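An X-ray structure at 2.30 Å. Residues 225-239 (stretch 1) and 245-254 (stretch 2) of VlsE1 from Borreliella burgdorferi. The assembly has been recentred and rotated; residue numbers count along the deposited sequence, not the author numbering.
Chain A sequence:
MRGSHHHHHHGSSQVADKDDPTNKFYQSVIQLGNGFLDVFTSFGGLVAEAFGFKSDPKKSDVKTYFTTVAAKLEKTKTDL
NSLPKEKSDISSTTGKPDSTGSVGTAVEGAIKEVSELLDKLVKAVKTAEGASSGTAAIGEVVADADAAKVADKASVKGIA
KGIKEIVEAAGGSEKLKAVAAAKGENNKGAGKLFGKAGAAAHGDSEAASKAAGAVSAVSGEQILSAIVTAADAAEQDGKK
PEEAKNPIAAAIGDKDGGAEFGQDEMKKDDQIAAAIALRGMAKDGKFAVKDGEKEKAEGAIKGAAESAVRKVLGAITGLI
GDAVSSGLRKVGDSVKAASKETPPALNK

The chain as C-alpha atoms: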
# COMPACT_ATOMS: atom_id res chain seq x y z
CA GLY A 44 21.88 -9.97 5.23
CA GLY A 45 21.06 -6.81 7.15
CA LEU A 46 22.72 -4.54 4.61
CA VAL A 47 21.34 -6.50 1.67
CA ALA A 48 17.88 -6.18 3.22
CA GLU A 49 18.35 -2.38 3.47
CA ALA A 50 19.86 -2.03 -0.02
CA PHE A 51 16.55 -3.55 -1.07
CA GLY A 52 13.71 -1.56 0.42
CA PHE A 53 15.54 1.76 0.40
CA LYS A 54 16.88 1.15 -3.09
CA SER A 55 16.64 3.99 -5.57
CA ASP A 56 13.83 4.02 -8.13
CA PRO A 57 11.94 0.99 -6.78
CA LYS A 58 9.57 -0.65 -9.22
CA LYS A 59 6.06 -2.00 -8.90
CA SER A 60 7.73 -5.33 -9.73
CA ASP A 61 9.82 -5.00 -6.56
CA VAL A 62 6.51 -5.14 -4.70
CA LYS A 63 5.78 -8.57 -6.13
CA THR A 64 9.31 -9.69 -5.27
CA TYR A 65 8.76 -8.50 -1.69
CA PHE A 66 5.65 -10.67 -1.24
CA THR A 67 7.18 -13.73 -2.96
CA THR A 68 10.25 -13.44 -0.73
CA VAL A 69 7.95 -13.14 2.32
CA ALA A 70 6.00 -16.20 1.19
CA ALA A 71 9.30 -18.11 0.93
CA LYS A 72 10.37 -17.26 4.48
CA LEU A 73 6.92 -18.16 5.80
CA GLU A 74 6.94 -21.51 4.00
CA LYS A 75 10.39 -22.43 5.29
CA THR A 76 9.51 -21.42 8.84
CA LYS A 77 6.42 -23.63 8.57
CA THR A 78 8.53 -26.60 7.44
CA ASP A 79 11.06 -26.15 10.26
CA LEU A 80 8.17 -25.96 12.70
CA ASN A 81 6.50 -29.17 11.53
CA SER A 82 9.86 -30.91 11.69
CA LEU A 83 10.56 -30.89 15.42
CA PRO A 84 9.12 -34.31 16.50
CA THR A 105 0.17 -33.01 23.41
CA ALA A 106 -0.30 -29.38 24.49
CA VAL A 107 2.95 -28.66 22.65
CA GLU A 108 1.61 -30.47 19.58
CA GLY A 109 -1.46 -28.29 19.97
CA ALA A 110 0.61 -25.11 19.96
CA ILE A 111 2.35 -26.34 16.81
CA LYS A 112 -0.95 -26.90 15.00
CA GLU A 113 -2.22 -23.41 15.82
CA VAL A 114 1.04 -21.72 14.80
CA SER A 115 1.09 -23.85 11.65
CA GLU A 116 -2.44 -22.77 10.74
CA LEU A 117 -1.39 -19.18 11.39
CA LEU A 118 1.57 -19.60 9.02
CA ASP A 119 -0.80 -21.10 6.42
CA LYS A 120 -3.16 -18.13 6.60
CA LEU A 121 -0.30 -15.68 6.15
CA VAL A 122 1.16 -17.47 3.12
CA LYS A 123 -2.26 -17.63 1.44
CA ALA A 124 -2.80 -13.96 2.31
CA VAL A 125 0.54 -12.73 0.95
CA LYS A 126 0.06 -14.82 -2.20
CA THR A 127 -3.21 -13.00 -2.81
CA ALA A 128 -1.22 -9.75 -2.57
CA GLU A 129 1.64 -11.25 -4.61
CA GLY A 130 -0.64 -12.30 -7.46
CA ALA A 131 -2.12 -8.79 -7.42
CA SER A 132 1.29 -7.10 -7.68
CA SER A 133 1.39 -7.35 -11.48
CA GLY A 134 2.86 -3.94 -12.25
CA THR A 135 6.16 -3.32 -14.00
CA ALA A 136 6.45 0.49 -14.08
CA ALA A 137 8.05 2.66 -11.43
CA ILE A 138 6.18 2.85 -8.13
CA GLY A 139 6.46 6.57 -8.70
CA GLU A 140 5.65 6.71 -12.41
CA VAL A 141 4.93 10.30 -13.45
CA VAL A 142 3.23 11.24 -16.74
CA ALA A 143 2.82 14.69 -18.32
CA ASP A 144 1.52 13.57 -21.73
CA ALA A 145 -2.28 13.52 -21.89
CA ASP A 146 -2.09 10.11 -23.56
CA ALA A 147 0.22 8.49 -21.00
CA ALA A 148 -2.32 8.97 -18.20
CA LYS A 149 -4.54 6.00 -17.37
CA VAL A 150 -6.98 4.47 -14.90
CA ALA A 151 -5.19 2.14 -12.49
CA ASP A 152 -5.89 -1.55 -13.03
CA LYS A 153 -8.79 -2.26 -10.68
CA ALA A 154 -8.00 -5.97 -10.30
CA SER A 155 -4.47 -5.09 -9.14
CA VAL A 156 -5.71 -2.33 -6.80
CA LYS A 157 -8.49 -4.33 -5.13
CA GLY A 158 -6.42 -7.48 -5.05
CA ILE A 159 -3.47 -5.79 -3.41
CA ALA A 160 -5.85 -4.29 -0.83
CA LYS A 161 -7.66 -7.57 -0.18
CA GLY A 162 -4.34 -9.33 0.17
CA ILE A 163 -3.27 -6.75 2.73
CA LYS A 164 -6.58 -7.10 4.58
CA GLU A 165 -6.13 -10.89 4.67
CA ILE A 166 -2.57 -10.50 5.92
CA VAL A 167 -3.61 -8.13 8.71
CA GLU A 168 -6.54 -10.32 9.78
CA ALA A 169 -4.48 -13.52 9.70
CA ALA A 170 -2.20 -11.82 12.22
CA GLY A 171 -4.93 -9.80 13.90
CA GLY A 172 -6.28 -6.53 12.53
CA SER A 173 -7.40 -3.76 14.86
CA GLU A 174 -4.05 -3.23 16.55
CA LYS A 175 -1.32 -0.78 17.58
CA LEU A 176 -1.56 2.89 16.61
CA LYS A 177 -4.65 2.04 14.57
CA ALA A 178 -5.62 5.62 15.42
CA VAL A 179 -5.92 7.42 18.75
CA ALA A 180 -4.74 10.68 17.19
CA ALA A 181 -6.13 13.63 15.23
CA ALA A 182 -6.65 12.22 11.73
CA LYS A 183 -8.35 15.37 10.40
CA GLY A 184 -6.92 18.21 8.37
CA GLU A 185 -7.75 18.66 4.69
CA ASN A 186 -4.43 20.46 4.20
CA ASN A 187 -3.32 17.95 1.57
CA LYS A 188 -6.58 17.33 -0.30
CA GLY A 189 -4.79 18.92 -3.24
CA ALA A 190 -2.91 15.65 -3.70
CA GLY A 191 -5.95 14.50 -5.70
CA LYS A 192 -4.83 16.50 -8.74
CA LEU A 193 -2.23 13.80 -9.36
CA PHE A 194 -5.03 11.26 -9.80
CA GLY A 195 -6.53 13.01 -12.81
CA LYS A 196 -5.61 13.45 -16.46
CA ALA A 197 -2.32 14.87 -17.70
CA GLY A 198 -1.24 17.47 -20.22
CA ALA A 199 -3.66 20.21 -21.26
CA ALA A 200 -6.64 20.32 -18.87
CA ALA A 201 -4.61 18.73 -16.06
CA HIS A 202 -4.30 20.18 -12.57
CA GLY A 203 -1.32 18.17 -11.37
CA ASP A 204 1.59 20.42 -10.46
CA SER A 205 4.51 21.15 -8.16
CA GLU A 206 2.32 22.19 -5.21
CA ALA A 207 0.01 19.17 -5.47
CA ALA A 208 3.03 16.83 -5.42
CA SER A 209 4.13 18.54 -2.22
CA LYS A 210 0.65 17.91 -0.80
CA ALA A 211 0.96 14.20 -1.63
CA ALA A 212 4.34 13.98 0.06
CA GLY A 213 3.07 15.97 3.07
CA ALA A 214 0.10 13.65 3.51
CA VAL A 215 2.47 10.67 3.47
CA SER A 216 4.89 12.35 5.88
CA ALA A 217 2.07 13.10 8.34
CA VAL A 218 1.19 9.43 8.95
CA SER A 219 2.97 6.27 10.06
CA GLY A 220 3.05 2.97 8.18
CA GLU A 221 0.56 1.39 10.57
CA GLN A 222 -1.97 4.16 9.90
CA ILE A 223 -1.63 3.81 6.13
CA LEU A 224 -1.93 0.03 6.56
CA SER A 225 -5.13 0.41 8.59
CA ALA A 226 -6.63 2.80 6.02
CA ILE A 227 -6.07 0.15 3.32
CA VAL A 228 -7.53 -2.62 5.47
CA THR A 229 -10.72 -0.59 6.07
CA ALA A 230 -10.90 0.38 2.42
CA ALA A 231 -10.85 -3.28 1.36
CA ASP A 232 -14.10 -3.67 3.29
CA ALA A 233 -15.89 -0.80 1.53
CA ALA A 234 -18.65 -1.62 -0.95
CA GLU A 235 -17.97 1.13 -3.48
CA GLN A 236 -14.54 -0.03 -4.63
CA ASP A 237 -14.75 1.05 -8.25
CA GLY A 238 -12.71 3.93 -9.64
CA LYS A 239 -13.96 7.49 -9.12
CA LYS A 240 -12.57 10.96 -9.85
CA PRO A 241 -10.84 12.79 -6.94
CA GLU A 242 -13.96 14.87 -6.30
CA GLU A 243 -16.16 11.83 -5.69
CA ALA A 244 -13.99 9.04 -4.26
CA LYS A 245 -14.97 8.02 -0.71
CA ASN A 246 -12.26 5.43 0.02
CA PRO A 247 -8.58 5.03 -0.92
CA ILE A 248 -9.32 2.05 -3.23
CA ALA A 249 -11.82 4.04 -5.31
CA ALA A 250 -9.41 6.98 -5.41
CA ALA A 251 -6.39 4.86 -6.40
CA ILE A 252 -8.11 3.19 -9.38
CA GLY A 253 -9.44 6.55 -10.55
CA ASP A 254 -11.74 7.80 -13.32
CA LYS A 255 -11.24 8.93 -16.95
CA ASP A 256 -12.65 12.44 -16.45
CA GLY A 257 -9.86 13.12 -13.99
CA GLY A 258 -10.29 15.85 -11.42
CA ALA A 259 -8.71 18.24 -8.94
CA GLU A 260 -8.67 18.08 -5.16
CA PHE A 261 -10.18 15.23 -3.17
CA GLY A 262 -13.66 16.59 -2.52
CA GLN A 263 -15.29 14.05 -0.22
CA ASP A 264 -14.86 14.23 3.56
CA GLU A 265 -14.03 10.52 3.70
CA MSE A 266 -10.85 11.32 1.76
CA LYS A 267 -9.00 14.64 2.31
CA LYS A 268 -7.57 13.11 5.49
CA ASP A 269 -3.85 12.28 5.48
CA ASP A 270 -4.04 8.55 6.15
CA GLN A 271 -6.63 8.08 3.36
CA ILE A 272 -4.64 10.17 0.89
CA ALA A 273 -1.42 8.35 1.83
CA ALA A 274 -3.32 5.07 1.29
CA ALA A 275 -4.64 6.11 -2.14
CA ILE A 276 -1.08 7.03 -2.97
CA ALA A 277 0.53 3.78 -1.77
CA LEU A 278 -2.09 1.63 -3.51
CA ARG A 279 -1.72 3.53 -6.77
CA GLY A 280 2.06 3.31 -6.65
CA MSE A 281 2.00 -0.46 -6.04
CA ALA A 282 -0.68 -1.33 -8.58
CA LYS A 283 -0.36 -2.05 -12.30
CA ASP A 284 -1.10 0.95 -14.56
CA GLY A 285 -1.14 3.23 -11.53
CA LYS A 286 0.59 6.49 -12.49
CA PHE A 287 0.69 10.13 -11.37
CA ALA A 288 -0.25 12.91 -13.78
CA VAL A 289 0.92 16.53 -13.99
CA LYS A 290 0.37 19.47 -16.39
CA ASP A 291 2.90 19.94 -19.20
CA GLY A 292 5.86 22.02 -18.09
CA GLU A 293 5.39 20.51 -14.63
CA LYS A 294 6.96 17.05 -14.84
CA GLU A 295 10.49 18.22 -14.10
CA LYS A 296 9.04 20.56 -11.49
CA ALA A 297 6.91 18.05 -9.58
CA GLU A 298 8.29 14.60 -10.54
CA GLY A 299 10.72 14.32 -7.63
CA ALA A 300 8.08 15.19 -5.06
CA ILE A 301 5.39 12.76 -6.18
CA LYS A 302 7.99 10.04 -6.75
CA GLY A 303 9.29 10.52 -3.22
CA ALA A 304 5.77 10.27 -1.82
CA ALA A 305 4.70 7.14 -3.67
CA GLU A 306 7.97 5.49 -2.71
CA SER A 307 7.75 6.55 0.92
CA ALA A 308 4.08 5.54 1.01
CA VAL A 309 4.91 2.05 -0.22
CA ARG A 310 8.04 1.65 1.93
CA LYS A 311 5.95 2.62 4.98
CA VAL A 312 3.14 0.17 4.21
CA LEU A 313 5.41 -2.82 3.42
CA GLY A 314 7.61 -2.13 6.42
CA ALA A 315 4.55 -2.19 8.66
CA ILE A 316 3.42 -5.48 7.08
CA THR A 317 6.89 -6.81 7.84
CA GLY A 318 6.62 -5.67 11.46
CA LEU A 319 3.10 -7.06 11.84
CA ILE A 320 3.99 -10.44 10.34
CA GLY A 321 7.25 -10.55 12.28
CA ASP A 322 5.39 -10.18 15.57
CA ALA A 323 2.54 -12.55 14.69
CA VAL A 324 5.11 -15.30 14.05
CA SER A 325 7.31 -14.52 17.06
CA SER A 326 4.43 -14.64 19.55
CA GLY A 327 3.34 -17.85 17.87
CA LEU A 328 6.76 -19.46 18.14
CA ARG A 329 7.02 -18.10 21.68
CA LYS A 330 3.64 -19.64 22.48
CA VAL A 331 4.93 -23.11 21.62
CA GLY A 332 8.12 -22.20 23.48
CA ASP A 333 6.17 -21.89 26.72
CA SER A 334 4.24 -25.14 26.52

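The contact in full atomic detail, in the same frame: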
# COMPACT_ATOMS: atom_id res chain seq x y z
N SER A 225 -3.77 0.47 8.08
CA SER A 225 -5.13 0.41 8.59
C SER A 225 -6.12 1.01 7.58
O SER A 225 -7.18 0.44 7.32
CB SER A 225 -5.23 1.14 9.93
OG SER A 225 -6.50 0.94 10.54
N ALA A 226 -5.76 2.15 7.00
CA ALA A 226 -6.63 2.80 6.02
C ALA A 226 -6.89 1.87 4.82
O ALA A 226 -7.97 1.90 4.24
CB ALA A 226 -6.00 4.12 5.55
N ILE A 227 -5.90 1.06 4.45
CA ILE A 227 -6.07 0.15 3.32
C ILE A 227 -6.95 -1.03 3.74
O ILE A 227 -7.80 -1.49 2.98
CB ILE A 227 -4.72 -0.36 2.78
CG1 ILE A 227 -3.92 0.80 2.16
CG2 ILE A 227 -4.96 -1.46 1.74
CD1 ILE A 227 -2.47 0.46 1.77
N VAL A 228 -6.74 -1.51 4.95
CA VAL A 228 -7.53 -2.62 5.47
C VAL A 228 -9.02 -2.26 5.49
O VAL A 228 -9.87 -3.05 5.07
CB VAL A 228 -7.07 -2.98 6.89
CG1 VAL A 228 -7.94 -4.08 7.46
CG2 VAL A 228 -5.61 -3.42 6.87
N THR A 229 -9.33 -1.06 5.99
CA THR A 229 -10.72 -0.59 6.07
C THR A 229 -11.29 -0.42 4.67
O THR A 229 -12.42 -0.80 4.39
CB THR A 229 -10.80 0.79 6.79
OG1 THR A 229 -10.23 0.67 8.10
CG2 THR A 229 -12.23 1.26 6.91
N ALA A 230 -10.48 0.16 3.79
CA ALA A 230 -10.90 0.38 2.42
C ALA A 230 -11.33 -0.92 1.74
O ALA A 230 -12.34 -0.95 1.05
CB ALA A 230 -9.77 1.02 1.64
N ALA A 231 -10.56 -1.99 1.96
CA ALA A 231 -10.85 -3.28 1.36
C ALA A 231 -12.24 -3.79 1.74
O ALA A 231 -12.81 -4.65 1.06
CB ALA A 231 -9.80 -4.31 1.78
N ASP A 232 -12.79 -3.26 2.83
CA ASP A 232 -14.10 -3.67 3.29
C ASP A 232 -15.23 -2.79 2.76
O ASP A 232 -16.40 -3.10 2.95
CB ASP A 232 -14.12 -3.71 4.82
CG ASP A 232 -13.38 -4.92 5.38
OD1 ASP A 232 -13.89 -6.04 5.22
OD2 ASP A 232 -12.28 -4.74 5.96
N ALA A 233 -14.88 -1.70 2.10
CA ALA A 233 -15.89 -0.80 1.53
C ALA A 233 -16.68 -1.55 0.47
O ALA A 233 -16.28 -2.62 0.01
CB ALA A 233 -15.22 0.43 0.92
N ALA A 234 -17.81 -0.99 0.06
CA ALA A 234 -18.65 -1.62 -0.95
C ALA A 234 -18.48 -0.94 -2.29
O ALA A 234 -18.63 -1.58 -3.34
CB ALA A 234 -20.10 -1.57 -0.52
N GLU A 235 -18.16 0.35 -2.26
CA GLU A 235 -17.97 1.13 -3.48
C GLU A 235 -16.49 1.19 -3.84
O GLU A 235 -15.85 2.24 -3.73
CB GLU A 235 -18.50 2.56 -3.27
CG GLU A 235 -19.51 2.70 -2.13
CD GLU A 235 -18.85 2.61 -0.75
OE1 GLU A 235 -18.08 3.53 -0.40
OE2 GLU A 235 -19.11 1.63 -0.02
N GLN A 236 -15.95 0.05 -4.28
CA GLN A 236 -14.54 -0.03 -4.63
C GLN A 236 -14.16 0.24 -6.07
O GLN A 236 -13.02 -0.02 -6.46
CB GLN A 236 -13.98 -1.40 -4.22
CG GLN A 236 -14.04 -1.64 -2.74
CD GLN A 236 -13.22 -2.83 -2.32
OE1 GLN A 236 -13.36 -3.33 -1.20
NE2 GLN A 236 -12.35 -3.30 -3.21
N ASP A 237 -15.09 0.75 -6.87
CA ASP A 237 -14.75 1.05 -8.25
C ASP A 237 -14.16 2.45 -8.38
O ASP A 237 -14.44 3.33 -7.55
CB ASP A 237 -15.97 0.90 -9.16
CG ASP A 237 -15.70 -0.02 -10.34
OD1 ASP A 237 -14.86 0.34 -11.20
OD2 ASP A 237 -16.30 -1.12 -10.40
N GLY A 238 -13.35 2.65 -9.41
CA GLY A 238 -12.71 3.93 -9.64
C GLY A 238 -13.63 5.13 -9.73
O GLY A 238 -14.70 5.07 -10.34
N LYS A 239 -13.20 6.24 -9.13
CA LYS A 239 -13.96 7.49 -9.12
C LYS A 239 -12.99 8.67 -9.16
O LYS A 239 -11.87 8.59 -8.65
CB LYS A 239 -14.81 7.58 -7.85
CG LYS A 239 -15.82 6.45 -7.69
CD LYS A 239 -16.71 6.69 -6.48
CE LYS A 239 -17.51 5.44 -6.13
NZ LYS A 239 -16.61 4.30 -5.76
N LYS A 245 -14.69 8.05 -2.14
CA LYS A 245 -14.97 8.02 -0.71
C LYS A 245 -14.05 7.08 0.08
O LYS A 245 -14.13 7.01 1.32
CB LYS A 245 -16.44 7.66 -0.46
CG LYS A 245 -17.44 8.77 -0.84
CD LYS A 245 -18.88 8.34 -0.57
CE LYS A 245 -19.86 9.47 -0.88
NZ LYS A 245 -19.69 10.64 0.02
N ASN A 246 -13.20 6.34 -0.63
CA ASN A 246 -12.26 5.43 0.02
C ASN A 246 -10.97 5.39 -0.80
O ASN A 246 -10.99 5.65 -2.00
CB ASN A 246 -12.89 4.03 0.16
CG ASN A 246 -13.19 3.38 -1.18
OD1 ASN A 246 -12.28 2.97 -1.90
ND2 ASN A 246 -14.47 3.28 -1.52
N PRO A 247 -9.83 5.07 -0.16
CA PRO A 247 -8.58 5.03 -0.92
C PRO A 247 -8.52 4.08 -2.14
O PRO A 247 -7.79 4.35 -3.10
CB PRO A 247 -7.52 4.73 0.15
CG PRO A 247 -8.28 4.07 1.24
CD PRO A 247 -9.60 4.78 1.27
N ILE A 248 -9.29 2.99 -2.11
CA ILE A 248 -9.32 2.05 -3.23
C ILE A 248 -9.99 2.70 -4.45
O ILE A 248 -9.47 2.63 -5.56
CB ILE A 248 -10.08 0.74 -2.85
CG1 ILE A 248 -9.26 -0.05 -1.82
CG2 ILE A 248 -10.34 -0.12 -4.09
CD1 ILE A 248 -9.92 -1.33 -1.37
N ALA A 249 -11.11 3.36 -4.23
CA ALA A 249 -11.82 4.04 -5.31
C ALA A 249 -11.00 5.19 -5.87
O ALA A 249 -11.06 5.50 -7.08
CB ALA A 249 -13.16 4.55 -4.81
N ALA A 250 -10.24 5.85 -5.00
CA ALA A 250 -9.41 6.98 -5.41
C ALA A 250 -8.19 6.51 -6.19
O ALA A 250 -7.82 7.13 -7.18
CB ALA A 250 -8.97 7.80 -4.17
N ALA A 251 -7.58 5.41 -5.74
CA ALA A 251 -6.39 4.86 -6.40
C ALA A 251 -6.68 4.37 -7.83
O ALA A 251 -5.90 4.62 -8.74
CB ALA A 251 -5.80 3.72 -5.56
N ILE A 252 -7.78 3.65 -8.04
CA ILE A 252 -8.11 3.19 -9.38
C ILE A 252 -8.36 4.41 -10.26
O ILE A 252 -7.83 4.51 -11.37
CB ILE A 252 -9.35 2.27 -9.39
CG1 ILE A 252 -9.02 0.96 -8.66
CG2 ILE A 252 -9.81 2.01 -10.83
CD1 ILE A 252 -10.20 0.03 -8.46
N GLY A 253 -9.18 5.35 -9.77
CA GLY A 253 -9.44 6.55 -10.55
C GLY A 253 -10.54 6.48 -11.61
O GLY A 253 -11.17 5.44 -11.83
N ASP A 254 -10.72 7.61 -12.29
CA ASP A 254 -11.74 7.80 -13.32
C ASP A 254 -11.14 8.51 -14.55
O ASP A 254 -10.16 9.23 -14.43
CB ASP A 254 -12.88 8.62 -12.71
CG ASP A 254 -13.94 9.02 -13.72
OD1 ASP A 254 -13.67 9.90 -14.57
OD2 ASP A 254 -15.05 8.45 -13.67
O HOH W 1 -16.08 5.99 -3.46
O HOH W 2 -9.37 9.24 -8.20

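How does the helix of stretch 1 meet the start of stretch 2? The two helices lie nearly at right angles, with axes 9.8 Å apart at their closest. Ala230 points toward stretch 2 and its CB packs 3.4 Å from Pro247 CG and 3.7 Å from Ile248 CG1. Ile248, with chi1 m and chi2 t, reaches on to the backbone, where its CD1 lies 3.4 Å from Ala230 O. Pro247 suits the first turn of its helix, where a missing amide hydrogen costs no helical bond.

How does Asn246 tie the next part of stretch 1 to the second helix? A type I turn from Ala230 to Ala233, with Ala233 N bonded to Ala230 O at 2.8 Å, brings the methyl of Ala233 toward Asn246, CB to ND2 3.8 Å. Asn246 then serves both stretches through one amide. Asn246 ND2 donates to Glu235 O at 2.8 Å, while Asn246 OD1 accepts from Ala249 N at 2.6 Å and caps the helix of stretch 2. Asparagine fits this buried place because it carries a donor and an acceptor on one short side chain. The Glu235 side chain sets off sideways and its end comes nearer stretch 2, while Glu235 OE2 accepts from Ala234 N at 2.9 Å.

How does the segment from Gln236 to Gly238 lie against the second helix? Gln236 O sits among aliphatic groups, 3.6 Å from Ile248 CG2 and 3.5 Å from Ile252 CD1, and Asp237 O lies 3.3 Å from Ala249 CB. The two backbones come within 4.3 Å at the CA atoms of Gly238 and Gly253. Gly238 CA makes CA-H...O contacts with Ala249 O at 3.4 Å and Gly253 O at 3.1 Å. A CB here would clash with Gly253 O and Ile252 CG2, so glycine fits. Gly253, just past the helix, has a positive phi at which a CB would jam against the preceding carbonyl.

What closes the contact at Lys239? Lys239 N donates to Ala249 O at 3.1 Å, an acceptor that also receives Gly253 N at 3.3 Å. The side chain, starting away from stretch 2, runs largely extended, with chi2 and chi3 t, so that Lys239 NZ donates to Asp237 O at 3.0 Å and, weakly, to Glu235 O at 3.0 Å. Lys239 NZ also donates to water 1 at 2.9 Å, which accepts from Lys245 N at 2.8 Å. Water 2 donates to Lys239 O at 2.6 Å and Ala250 O at 2.8 Å, joining two backbone acceptors that could not bond directly. Altogether 687 Å² is buried, counting both sides.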